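Local coordinates for protein TSC1 N-terminal domain (Chaetomium thermophilum, PDB 7A0M) that belongs to the TSC complex, a GTPase-activating assembly that regulates mTORC1, and probably binds lysosomal phosphoinositides, at residues 35-39 against 81-85; 96-100 against 117-121; 209-214 against 250-255; 271-275 against 337-342. One frame throughout, in Å; residues are numbered along the deposited sequence.

Contact 1: residues 35-39 against 81-85; sequences ISSYL and QLRPG
The one aromatic ring here, that of Tyr38, meets Leu82 obliquely, with CD2 of Leu82 4.3 Å from CD2 of Tyr38; beyond the two segments the ring also meets His42 and the side chains of Leu12 and Leu53. The same Leu82 methyl reaches Ile35, whose CG2 lies 4.1 Å away, so one leucine branch fills the angle between two residues of helix 29-41. Ile35 and Leu82 lie roughly perpendicular. Ile35 sends CG1 off beside its backbone N (chi1 -69°), which carries CD1 out to CB of Gln81, 4.0 Å away. The contact lays one face of helix 29-41 against the turn that leaves helix 69-81, a helix-to-loop join near the N-terminal end of an all-helical, elongated domain; Leu12 of helix 9-21 touches both Ile35 and Leu82. Cutting Ile35 back to an alanine is likely to leave Leu82 CD2 without its CG2 neighbour and open a gap beside Gln81. Farther along, Leu39 splits its methyls: CD1 lies 3.7 Å from the backbone O of Gln81 and touches the Pro84 ring, while CD2 settles 3.7 Å from CA of Gly85, where a CB would come too close to that methyl.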
loop_
_atom_site.group_PDB
_atom_site.type_symbol
_atom_site.label_atom_id
_atom_site.label_comp_id
_atom_site.label_asym_id
_atom_site.label_seq_id
_atom_site.Cartn_x
_atom_site.Cartn_y
_atom_site.Cartn_z
ATOM N N ILE B 35 -56.852 8.984 38.774
ATOM C CA ILE B 35 -56.469 9.064 37.365
ATOM C C ILE B 35 -56.633 7.709 36.687
ATOM O O ILE B 35 -57.181 7.610 35.582
ATOM C CB ILE B 35 -55.027 9.586 37.227
ATOM C CG1 ILE B 35 -54.943 11.055 37.643
ATOM C CG2 ILE B 35 -54.527 9.411 35.802
ATOM C CD1 ILE B 35 -53.564 11.659 37.509
ATOM N N SER B 36 -56.150 6.644 37.333
ATOM C CA SER B 36 -56.236 5.312 36.739
ATOM C C SER B 36 -57.684 4.890 36.511
ATOM O O SER B 36 -58.028 4.368 35.446
ATOM C CB SER B 36 -55.515 4.300 37.630
ATOM O OG SER B 36 -55.766 2.972 37.205
ATOM N N SER B 37 -58.549 5.105 37.506
ATOM C CA SER B 37 -59.963 4.786 37.334
ATOM C C SER B 37 -60.619 5.667 36.277
ATOM O O SER B 37 -61.520 5.210 35.564
ATOM C CB SER B 37 -60.704 4.911 38.662
ATOM O OG SER B 37 -62.091 4.679 38.482
ATOM N N TYR B 38 -60.193 6.929 36.170
ATOM C CA TYR B 38 -60.727 7.809 35.135
ATOM C C TYR B 38 -60.419 7.264 33.748
ATOM O O TYR B 38 -61.312 7.153 32.898
ATOM C CB TYR B 38 -60.147 9.214 35.296
ATOM C CG TYR B 38 -60.427 10.130 34.125
ATOM C CD1 TYR B 38 -61.609 10.852 34.049
ATOM C CD2 TYR B 38 -59.506 10.271 33.094
ATOM C CE1 TYR B 38 -61.866 11.689 32.977
ATOM C CE2 TYR B 38 -59.754 11.100 32.020
ATOM C CZ TYR B 38 -60.936 11.808 31.966
ATOM O OH TYR B 38 -61.186 12.638 30.897
ATOM N N LEU B 39 -59.154 6.926 33.495
ATOM C CA LEU B 39 -58.782 6.376 32.199
ATOM C C LEU B 39 -59.425 5.016 31.959
ATOM O O LEU B 39 -59.511 4.576 30.808
ATOM C CB LEU B 39 -57.260 6.273 32.093
ATOM C CG LEU B 39 -56.509 7.599 32.250
ATOM C CD1 LEU B 39 -55.004 7.380 32.209
ATOM C CD2 LEU B 39 -56.940 8.591 31.182
ATOM N N GLN B 81 -49.359 11.786 33.240
ATOM C CA GLN B 81 -50.273 10.707 33.600
ATOM C C GLN B 81 -51.594 10.802 32.846
ATOM O O GLN B 81 -52.195 9.771 32.523
ATOM C CB GLN B 81 -50.530 10.720 35.103
ATOM C CG GLN B 81 -49.284 10.596 35.956
ATOM C CD GLN B 81 -49.617 10.587 37.427
ATOM O OE1 GLN B 81 -50.718 10.199 37.813
ATOM N NE2 GLN B 81 -48.673 11.012 38.260
ATOM N N LEU B 82 -52.061 12.015 32.559
ATOM C CA LEU B 82 -53.325 12.215 31.862
ATOM C C LEU B 82 -53.169 12.233 30.349
ATOM O O LEU B 82 -54.164 12.425 29.641
ATOM C CB LEU B 82 -53.985 13.519 32.323
ATOM C CG LEU B 82 -54.708 13.483 33.670
ATOM C CD1 LEU B 82 -55.147 14.880 34.079
ATOM C CD2 LEU B 82 -55.900 12.541 33.607
ATOM N N ARG B 83 -51.952 12.046 29.844
ATOM C CA ARG B 83 -51.720 12.037 28.402
ATOM C C ARG B 83 -52.572 11.032 27.631
ATOM O O ARG B 83 -53.092 11.405 26.567
ATOM C CB ARG B 83 -50.231 11.785 28.132
ATOM C CG ARG B 83 -49.857 11.781 26.665
ATOM C CD ARG B 83 -48.378 11.499 26.500
ATOM N NE ARG B 83 -48.036 10.194 27.059
ATOM C CZ ARG B 83 -48.214 9.035 26.433
ATOM N NH1 ARG B 83 -48.739 9.005 25.215
ATOM N NH2 ARG B 83 -47.873 7.901 27.030
ATOM N N PRO B 84 -52.748 9.777 28.070
ATOM C CA PRO B 84 -53.588 8.860 27.281
ATOM C C PRO B 84 -55.023 9.329 27.140
ATOM O O PRO B 84 -55.676 9.013 26.137
ATOM C CB PRO B 84 -53.504 7.543 28.066
ATOM C CG PRO B 84 -52.229 7.632 28.816
ATOM C CD PRO B 84 -52.101 9.076 29.195
ATOM N N GLY B 85 -55.535 10.077 28.112
ATOM C CA GLY B 85 -56.897 10.555 28.066
ATOM C C GLY B 85 -57.116 11.879 27.371
ATOM O O GLY B 85 -58.244 12.380 27.375
#

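Contact 2: residues 96-100 against 117-121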
loop_
_atom_site.group_PDB
_atom_site.type_symbol
_atom_site.label_atom_id
_atom_site.label_comp_id
_atom_site.label_asym_id
_atom_site.label_seq_id
_atom_site.Cartn_x
_atom_site.Cartn_y
_atom_site.Cartn_z
ATOM N N TRP B 96 -47.151 19.941 24.719
ATOM C CA TRP B 96 -45.698 19.914 24.592
ATOM C C TRP B 96 -45.182 21.219 23.994
ATOM O O TRP B 96 -44.193 21.785 24.474
ATOM C CB TRP B 96 -45.283 18.700 23.759
ATOM C CG TRP B 96 -43.804 18.461 23.671
ATOM C CD1 TRP B 96 -43.077 17.558 24.393
ATOM C CD2 TRP B 96 -42.887 19.068 22.752
ATOM N NE1 TRP B 96 -41.756 17.602 24.016
ATOM C CE2 TRP B 96 -41.614 18.515 23.005
ATOM C CE3 TRP B 96 -43.014 20.037 21.752
ATOM C CZ2 TRP B 96 -40.478 18.901 22.295
ATOM C CZ3 TRP B 96 -41.885 20.418 21.049
ATOM C CH2 TRP B 96 -40.634 19.851 21.324
ATOM N N ASP B 97 -45.844 21.707 22.942
ATOM C CA ASP B 97 -45.475 22.992 22.353
ATOM C C ASP B 97 -45.658 24.127 23.352
ATOM O O ASP B 97 -44.853 25.066 23.397
ATOM C CB ASP B 97 -46.327 23.243 21.105
ATOM C CG ASP B 97 -45.792 24.363 20.233
ATOM O OD1 ASP B 97 -44.789 24.998 20.613
ATOM O OD2 ASP B 97 -46.390 24.618 19.166
ATOM N N LYS B 98 -46.711 24.053 24.166
ATOM C CA LYS B 98 -47.002 25.113 25.123
ATOM C C LYS B 98 -46.007 25.136 26.280
ATOM O O LYS B 98 -45.698 26.211 26.806
ATOM C CB LYS B 98 -48.437 24.946 25.618
ATOM C CG LYS B 98 -48.974 26.028 26.517
ATOM C CD LYS B 98 -50.409 25.682 26.877
ATOM C CE LYS B 98 -51.078 26.783 27.662
ATOM N NZ LYS B 98 -51.132 28.069 26.914
ATOM N N LEU B 99 -45.495 23.973 26.686
ATOM C CA LEU B 99 -44.597 23.881 27.831
ATOM C C LEU B 99 -43.119 23.955 27.465
ATOM O O LEU B 99 -42.283 24.018 28.374
ATOM C CB LEU B 99 -44.845 22.576 28.596
ATOM C CG LEU B 99 -46.256 22.318 29.125
ATOM C CD1 LEU B 99 -46.264 21.122 30.064
ATOM C CD2 LEU B 99 -46.818 23.546 29.805
ATOM N N LEU B 100 -42.776 23.935 26.175
ATOM C CA LEU B 100 -41.374 23.852 25.772
ATOM C C LEU B 100 -40.558 25.011 26.334
ATOM O O LEU B 100 -39.602 24.808 27.092
ATOM C CB LEU B 100 -41.268 23.808 24.246
ATOM C CG LEU B 100 -39.839 23.728 23.707
ATOM C CD1 LEU B 100 -39.129 22.496 24.251
ATOM C CD2 LEU B 100 -39.833 23.721 22.186
ATOM N N PHE B 117 -39.718 16.885 31.785
ATOM C CA PHE B 117 -40.132 17.206 30.424
ATOM C C PHE B 117 -39.481 16.275 29.411
ATOM O O PHE B 117 -40.080 15.972 28.373
ATOM C CB PHE B 117 -39.798 18.660 30.100
ATOM C CG PHE B 117 -40.264 19.103 28.743
ATOM C CD1 PHE B 117 -41.592 19.428 28.525
ATOM C CD2 PHE B 117 -39.373 19.197 27.687
ATOM C CE1 PHE B 117 -42.024 19.837 27.277
ATOM C CE2 PHE B 117 -39.800 19.605 26.437
ATOM C CZ PHE B 117 -41.127 19.925 26.232
HETATM N N MSE B 118 -38.266 15.814 29.693
HETATM C CA MSE B 118 -37.582 14.876 28.816
HETATM C C MSE B 118 -38.277 13.521 28.845
HETATM O O MSE B 118 -38.490 12.899 27.804
HETATM C CB MSE B 118 -36.115 14.725 29.218
HETATM C CG MSE B 118 -35.308 13.892 28.242
HETATM SE SE MSE B 118 -35.308 14.686 26.462
HETATM C CE MSE B 118 -35.129 13.061 25.403
ATOM N N ASP B 119 -38.628 13.065 30.050
ATOM C CA ASP B 119 -39.370 11.815 30.176
ATOM C C ASP B 119 -40.754 11.934 29.549
ATOM O O ASP B 119 -41.250 10.976 28.945
ATOM C CB ASP B 119 -39.471 11.407 31.644
ATOM C CG ASP B 119 -38.132 10.994 32.224
ATOM O OD1 ASP B 119 -37.340 10.360 31.495
ATOM O OD2 ASP B 119 -37.871 11.299 33.406
ATOM N N PHE B 120 -41.392 13.100 29.684
ATOM C CA PHE B 120 -42.639 13.345 28.964
ATOM C C PHE B 120 -42.429 13.227 27.461
ATOM O O PHE B 120 -43.256 12.640 26.755
ATOM C CB PHE B 120 -43.193 14.723 29.325
ATOM C CG PHE B 120 -44.491 15.055 28.639
ATOM C CD1 PHE B 120 -45.539 14.149 28.624
ATOM C CD2 PHE B 120 -44.666 16.283 28.021
ATOM C CE1 PHE B 120 -46.732 14.457 27.997
ATOM C CE2 PHE B 120 -45.857 16.596 27.394
ATOM C CZ PHE B 120 -46.891 15.683 27.382
ATOM N N THR B 121 -41.323 13.778 26.956
ATOM C CA THR B 121 -41.009 13.652 25.537
ATOM C C THR B 121 -40.787 12.194 25.151
ATOM O O THR B 121 -41.265 11.740 24.104
ATOM C CB THR B 121 -39.775 14.490 25.202
ATOM O OG1 THR B 121 -40.038 15.868 25.493
ATOM C CG2 THR B 121 -39.410 14.344 23.737
#
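Trp96 crosses to Phe117 and Thr121, and its indole can be followed outward atom by atom. CB leaves the helix along its flank, and with CG anti to the backbone N (chi1 -174°) the ring swings round toward helix 113-125. CG already has CZ of Phe117 at 4.0 Å. At CD1 the same CZ is nearer, and CD2 of Phe120 comes up at the indole edge, 4.2 Å from CD1 of Trp96. NE1 is the polar end: its N-H points to OG1 of Thr121 at 2.9 Å, almost straight (163°) and lying in the indole plane. On the benzo side, CE2 and then CZ2 pass over CZ of Phe117, CE2 at 3.6 Å. The five-membered ring and the Phe117 ring thus form an offset stack, centroids 4.5 Å apart. This joins two successive helices, 89-105 and 113-125, in a nearly antiparallel hairpin (158°) of the all-helical domain; helix 142-153 adds Trp144 and Leu148 against Trp96. Thr121 passes the bond on: its OG1 accepts from the indole and donates to O of Phe117 one turn back, 2.9 Å away. That oxygen also takes the helical bond from Thr121 N, the two donors arriving from opposite faces of the carbonyl plane. Because it both accepts and donates, the hydroxyl is held from both ends; the buried indole N-H is satisfied. Leu100 comes to the Phe117 ring from farther along helix 89-105, its CD1 3.7 Å from CE2 of Phe117, while CB of Leu99 approaches CE1.

Contact 3: residues 209-214 against 250-255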
loop_
_atom_site.group_PDB
_atom_site.type_symbol
_atom_site.label_atom_id
_atom_site.label_comp_id
_atom_site.label_asym_id
_atom_site.label_seq_id
_atom_site.Cartn_x
_atom_site.Cartn_y
_atom_site.Cartn_z
ATOM N N LEU B 209 -25.391 17.433 12.758
ATOM C CA LEU B 209 -25.446 16.241 11.917
ATOM C C LEU B 209 -24.415 15.208 12.355
ATOM O O LEU B 209 -24.713 14.010 12.417
ATOM C CB LEU B 209 -25.240 16.618 10.452
ATOM C CG LEU B 209 -25.235 15.457 9.454
ATOM C CD1 LEU B 209 -26.519 14.646 9.554
ATOM C CD2 LEU B 209 -25.036 15.972 8.036
ATOM N N CYS B 210 -23.191 15.654 12.653
ATOM C CA CYS B 210 -22.172 14.738 13.155
ATOM C C CYS B 210 -22.610 14.091 14.463
ATOM O O CYS B 210 -22.437 12.881 14.654
ATOM C CB CYS B 210 -20.847 15.477 13.340
ATOM S SG CYS B 210 -20.093 16.060 11.802
ATOM N N ALA B 211 -23.178 14.882 15.377
ATOM C CA ALA B 211 -23.681 14.322 16.628
ATOM C C ALA B 211 -24.826 13.350 16.371
ATOM O O ALA B 211 -24.963 12.342 17.073
ATOM C CB ALA B 211 -24.125 15.444 17.565
ATOM N N PHE B 212 -25.663 13.643 15.373
ATOM C CA PHE B 212 -26.773 12.753 15.047
ATOM C C PHE B 212 -26.271 11.406 14.537
ATOM O O PHE B 212 -26.679 10.352 15.037
ATOM C CB PHE B 212 -27.683 13.411 14.012
ATOM C CG PHE B 212 -28.842 12.552 13.591
ATOM C CD1 PHE B 212 -29.778 12.126 14.519
ATOM C CD2 PHE B 212 -28.997 12.176 12.268
ATOM C CE1 PHE B 212 -30.846 11.336 14.133
ATOM C CE2 PHE B 212 -30.063 11.388 11.876
ATOM C CZ PHE B 212 -30.989 10.968 12.810
ATOM N N VAL B 213 -25.386 11.423 13.536
ATOM C CA VAL B 213 -24.837 10.179 13.004
ATOM C C VAL B 213 -24.066 9.423 14.077
ATOM O O VAL B 213 -24.071 8.186 14.105
ATOM C CB VAL B 213 -23.960 10.472 11.771
ATOM C CG1 VAL B 213 -23.374 9.188 11.205
ATOM C CG2 VAL B 213 -24.768 11.204 10.709
ATOM N N ASN B 214 -23.408 10.146 14.988
ATOM C CA ASN B 214 -22.630 9.486 16.031
ATOM C C ASN B 214 -23.530 8.808 17.057
ATOM O O ASN B 214 -23.114 7.837 17.698
ATOM C CB ASN B 214 -21.701 10.489 16.711
ATOM C CG ASN B 214 -20.597 9.813 17.502
ATOM O OD1 ASN B 214 -19.602 9.358 16.935
ATOM N ND2 ASN B 214 -20.765 9.746 18.816
ATOM N N ILE B 250 -16.266 15.833 7.322
ATOM C CA ILE B 250 -16.413 14.869 8.408
ATOM C C ILE B 250 -17.782 14.206 8.343
ATOM O O ILE B 250 -17.908 12.987 8.511
ATOM C CB ILE B 250 -16.177 15.548 9.771
ATOM C CG1 ILE B 250 -14.713 15.964 9.914
ATOM C CG2 ILE B 250 -16.580 14.624 10.911
ATOM C CD1 ILE B 250 -14.415 16.722 11.190
ATOM N N ALA B 251 -18.828 14.997 8.090
ATOM C CA ALA B 251 -20.165 14.429 7.949
ATOM C C ALA B 251 -20.231 13.465 6.771
ATOM O O ALA B 251 -20.824 12.385 6.878
ATOM C CB ALA B 251 -21.197 15.545 7.790
ATOM N N LEU B 252 -19.627 13.835 5.640
ATOM C CA LEU B 252 -19.641 12.959 4.472
ATOM C C LEU B 252 -18.910 11.650 4.749
ATOM O O LEU B 252 -19.387 10.574 4.373
ATOM C CB LEU B 252 -19.023 13.674 3.271
ATOM C CG LEU B 252 -18.976 12.867 1.969
ATOM C CD1 LEU B 252 -20.381 12.515 1.503
ATOM C CD2 LEU B 252 -18.223 13.624 0.885
ATOM N N VAL B 253 -17.747 11.724 5.401
ATOM C CA VAL B 253 -16.974 10.519 5.695
ATOM C C VAL B 253 -17.754 9.587 6.617
ATOM O O VAL B 253 -17.679 8.358 6.489
ATOM C CB VAL B 253 -15.603 10.899 6.287
ATOM C CG1 VAL B 253 -14.877 9.669 6.810
ATOM C CG2 VAL B 253 -14.753 11.602 5.240
HETATM N N MSE B 254 -18.521 10.148 7.547
HETATM C CA MSE B 254 -19.306 9.336 8.469
HETATM C C MSE B 254 -20.518 8.705 7.788
HETATM O O MSE B 254 -21.010 7.661 8.212
HETATM C CB MSE B 254 -19.769 10.176 9.666
HETATM C CG MSE B 254 -18.644 10.706 10.544
HETATM SE SE MSE B 254 -19.280 11.849 11.997
HETATM C CE MSE B 254 -20.142 10.493 13.100
ATOM N N LEU B 255 -20.998 9.344 6.719
ATOM C CA LEU B 255 -22.252 8.921 6.106
ATOM C C LEU B 255 -22.046 7.815 5.078
ATOM O O LEU B 255 -22.875 6.904 4.970
ATOM C CB LEU B 255 -22.942 10.119 5.459
ATOM C CG LEU B 255 -23.662 11.106 6.378
ATOM C CD1 LEU B 255 -23.927 12.403 5.637
ATOM C CD2 LEU B 255 -24.958 10.505 6.881
#
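Cys210, Val213 and Asn214 all touch Met254, a selenomethionine in this crystal, where helices 199-214 and 242-255 run side by side. The two point nearly the same way (20°, axes 9.7 Å apart), with helix 228-238 between them in sequence: a parallel packing consistent with a solenoid-like stack of helices. Helix 228-238 also places Ile232 against both Leu209 and Leu255. Val213 and Met254 run alongside one another, pointing opposite ways, and CG1 of Val213 lies 4.0 Å from CE of Met254. The other Val213 branch, CG2, turns to Leu255; these two side chains are roughly perpendicular, with CD2 of Leu255 3.9 Å from CG2 of Val213. Where the helices come closest at their CA atoms, Cys210 and Ala251, the small side chains probably permit the approach. There the thiol of Cys210, anti to its own carbonyl carbon (chi1 -66°), points across to the partner helix, with SG 3.9 Å from CG2 of Ile250 and a little farther from CB of Ala251. Beside it, CD2 of Leu209 also meets CB of Ala251, at 3.9 Å, and touches the Leu255 end. Met254 reaches across: its chain is extended at chi2 and then bends at chi3 (70°), hooking the methyl back over the end of helix 199-214. SE passes CB of Cys210, and CE comes to rest beside Asn214 CB and against the backbone, 3.7 Å from O of Cys210, the oxygen that accepts the helical bond from Asn214 N.

Contact 4: residues 271-275 against 337-342; sequences FNIYA and NFVDYI
An aromatic cluster of Phe271, Tyr274, Phe338 and Tyr341 fills the crossing of helices 267-278 and 335-343, whose segments run at 52° in the C-terminal half of the domain. Phe271 and Tyr341 carry most of the contact. CG of Tyr341, anti to the backbone N (chi1 175°), sends the ring across to helix 267-278, where CB of Phe271 sits squarely over one face as a CH-pi contact, 3.4 Å from the Tyr341 ring centroid. The Phe271 ring itself is inclined to that of Tyr341. Against its other partner, Phe338, it lies nearly parallel but slid aside, CE1 of Phe271 being 3.6 Å from CD1 of Phe338. Phe338 then points its edge into the face of Tyr274, a T-shaped pair with planes at 83° and centroids 5.1 Å apart. The hydroxyl of Tyr274 bonds Ser369 of helix 357-373. At the tip of Tyr341, OH donates to OD1 of Asn272 at 2.7 Å, meeting a lone pair in the carbonyl plane, while CB of Ala275 borders the same hydroxyl at the ring edge, 3.5 Å from OH. A phenylalanine in place of Tyr341 would probably keep the ring packing but leave Asn272 OD1 without this donor. Beyond the cluster, Val339 and Ile342 pack on Leu378 and Tyr383 of the second subunit, respectively. With both ring face and hydroxyl engaged, Tyr341 is probably held in both tilt and position, and its buried polar tip is paid for by one short, well-directed bond.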
loop_
_atom_site.group_PDB
_atom_site.type_symbol
_atom_site.label_atom_id
_atom_site.label_comp_id
_atom_site.label_asym_id
_atom_site.label_seq_id
_atom_site.Cartn_x
_atom_site.Cartn_y
_atom_site.Cartn_z
ATOM N N PHE B 271 -15.204 12.617 -6.549
ATOM C CA PHE B 271 -13.816 12.723 -6.992
ATOM C C PHE B 271 -13.406 14.177 -7.196
ATOM O O PHE B 271 -12.283 14.564 -6.853
ATOM C CB PHE B 271 -13.613 11.923 -8.279
ATOM C CG PHE B 271 -13.803 10.442 -8.113
ATOM C CD1 PHE B 271 -13.636 9.841 -6.876
ATOM C CD2 PHE B 271 -14.143 9.650 -9.197
ATOM C CE1 PHE B 271 -13.809 8.476 -6.723
ATOM C CE2 PHE B 271 -14.317 8.287 -9.051
ATOM C CZ PHE B 271 -14.150 7.699 -7.812
ATOM N N ASN B 272 -14.299 14.994 -7.760
ATOM C CA ASN B 272 -13.992 16.409 -7.949
ATOM C C ASN B 272 -13.838 17.135 -6.620
ATOM O O ASN B 272 -13.026 18.062 -6.513
ATOM C CB ASN B 272 -15.076 17.075 -8.797
ATOM C CG ASN B 272 -15.008 16.667 -10.256
ATOM O OD1 ASN B 272 -13.966 16.227 -10.744
ATOM N ND2 ASN B 272 -16.122 16.815 -10.964
ATOM N N ILE B 273 -14.610 16.741 -5.605
ATOM C CA ILE B 273 -14.457 17.337 -4.280
ATOM C C ILE B 273 -13.070 17.050 -3.724
ATOM O O ILE B 273 -12.422 17.933 -3.149
ATOM C CB ILE B 273 -15.565 16.835 -3.335
ATOM C CG1 ILE B 273 -16.919 17.419 -3.743
ATOM C CG2 ILE B 273 -15.243 17.189 -1.888
ATOM C CD1 ILE B 273 -18.084 16.867 -2.951
ATOM N N TYR B 274 -12.589 15.815 -3.890
ATOM C CA TYR B 274 -11.241 15.479 -3.441
ATOM C C TYR B 274 -10.194 16.343 -4.133
ATOM O O TYR B 274 -9.257 16.831 -3.490
ATOM C CB TYR B 274 -10.956 13.996 -3.683
ATOM C CG TYR B 274 -9.486 13.648 -3.619
ATOM C CD1 TYR B 274 -8.853 13.452 -2.399
ATOM C CD2 TYR B 274 -8.732 13.512 -4.778
ATOM C CE1 TYR B 274 -7.509 13.137 -2.336
ATOM C CE2 TYR B 274 -7.388 13.197 -4.723
ATOM C CZ TYR B 274 -6.783 13.010 -3.501
ATOM O OH TYR B 274 -5.444 12.693 -3.442
ATOM N N ALA B 275 -10.333 16.536 -5.447
ATOM C CA ALA B 275 -9.360 17.336 -6.185
ATOM C C ALA B 275 -9.378 18.791 -5.733
ATOM O O ALA B 275 -8.325 19.433 -5.653
ATOM C CB ALA B 275 -9.626 17.231 -7.685
ATOM N N ASN B 337 -12.051 2.896 -9.553
ATOM C CA ASN B 337 -12.558 4.143 -10.115
ATOM C C ASN B 337 -11.806 5.352 -9.573
ATOM O O ASN B 337 -11.626 6.341 -10.294
ATOM C CB ASN B 337 -14.056 4.278 -9.839
ATOM C CG ASN B 337 -14.894 3.396 -10.742
ATOM O OD1 ASN B 337 -15.371 3.836 -11.788
ATOM N ND2 ASN B 337 -15.076 2.143 -10.344
ATOM N N PHE B 338 -11.365 5.299 -8.313
ATOM C CA PHE B 338 -10.669 6.440 -7.723
ATOM C C PHE B 338 -9.305 6.648 -8.371
ATOM O O PHE B 338 -8.958 7.767 -8.765
ATOM C CB PHE B 338 -10.521 6.244 -6.214
ATOM C CG PHE B 338 -10.045 7.470 -5.485
ATOM C CD1 PHE B 338 -10.261 8.736 -6.008
ATOM C CD2 PHE B 338 -9.368 7.356 -4.283
ATOM C CE1 PHE B 338 -9.819 9.863 -5.339
ATOM C CE2 PHE B 338 -8.923 8.478 -3.610
ATOM C CZ PHE B 338 -9.148 9.732 -4.139
ATOM N N VAL B 339 -8.511 5.579 -8.484
ATOM C CA VAL B 339 -7.188 5.717 -9.084
ATOM C C VAL B 339 -7.301 6.009 -10.575
ATOM O O VAL B 339 -6.400 6.618 -11.163
ATOM C CB VAL B 339 -6.331 4.466 -8.812
ATOM C CG1 VAL B 339 -6.273 4.173 -7.320
ATOM C CG2 VAL B 339 -6.864 3.264 -9.582
ATOM N N ASP B 340 -8.399 5.589 -11.211
ATOM C CA ASP B 340 -8.619 5.951 -12.607
ATOM C C ASP B 340 -8.927 7.435 -12.758
ATOM O O ASP B 340 -8.555 8.043 -13.767
ATOM C CB ASP B 340 -9.746 5.111 -13.204
ATOM C CG ASP B 340 -9.858 5.274 -14.707
ATOM O OD1 ASP B 340 -9.030 4.683 -15.434
ATOM O OD2 ASP B 340 -10.772 5.993 -15.163
ATOM N N TYR B 341 -9.611 8.031 -11.776
ATOM C CA TYR B 341 -9.810 9.476 -11.794
ATOM C C TYR B 341 -8.477 10.202 -11.676
ATOM O O TYR B 341 -8.220 11.172 -12.399
ATOM C CB TYR B 341 -10.755 9.890 -10.665
ATOM C CG TYR B 341 -10.931 11.387 -10.520
ATOM C CD1 TYR B 341 -11.846 12.077 -11.305
ATOM C CD2 TYR B 341 -10.188 12.109 -9.593
ATOM C CE1 TYR B 341 -12.013 13.443 -11.177
ATOM C CE2 TYR B 341 -10.349 13.477 -9.459
ATOM C CZ TYR B 341 -11.263 14.138 -10.252
ATOM O OH TYR B 341 -11.427 15.499 -10.121
ATOM N N ILE B 342 -7.619 9.748 -10.760
ATOM C CA ILE B 342 -6.294 10.340 -10.618
ATOM C C ILE B 342 -5.453 10.081 -11.861
ATOM O O ILE B 342 -4.648 10.930 -12.265
ATOM C CB ILE B 342 -5.610 9.802 -9.347
ATOM C CG1 ILE B 342 -6.408 10.196 -8.103
ATOM C CG2 ILE B 342 -4.176 10.307 -9.239
ATOM C CD1 ILE B 342 -5.862 9.610 -6.820
#

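In the fold
The contacts follow one another along the chain, contact 1 closing before contact 2 opens and so on to contact 4, and each joins parts of the chain 17 to 62 residues apart. Contacts 1 and 2 lie on the same side of the chain's centre, centres about 18 Å apart, and touch where CD of Arg83 packs 3.7 Å from CE1 of Phe120. Contact 3 sits near the middle, its centre about 27 Å from that of contact 2. Contact 4 lies at the far end, about 61 Å from contact 1 between centres, but about 22 Å from contact 3, whose helix 242-255 is followed directly by helix 267-278. Local helix packing thus builds an elongated, strand-free domain.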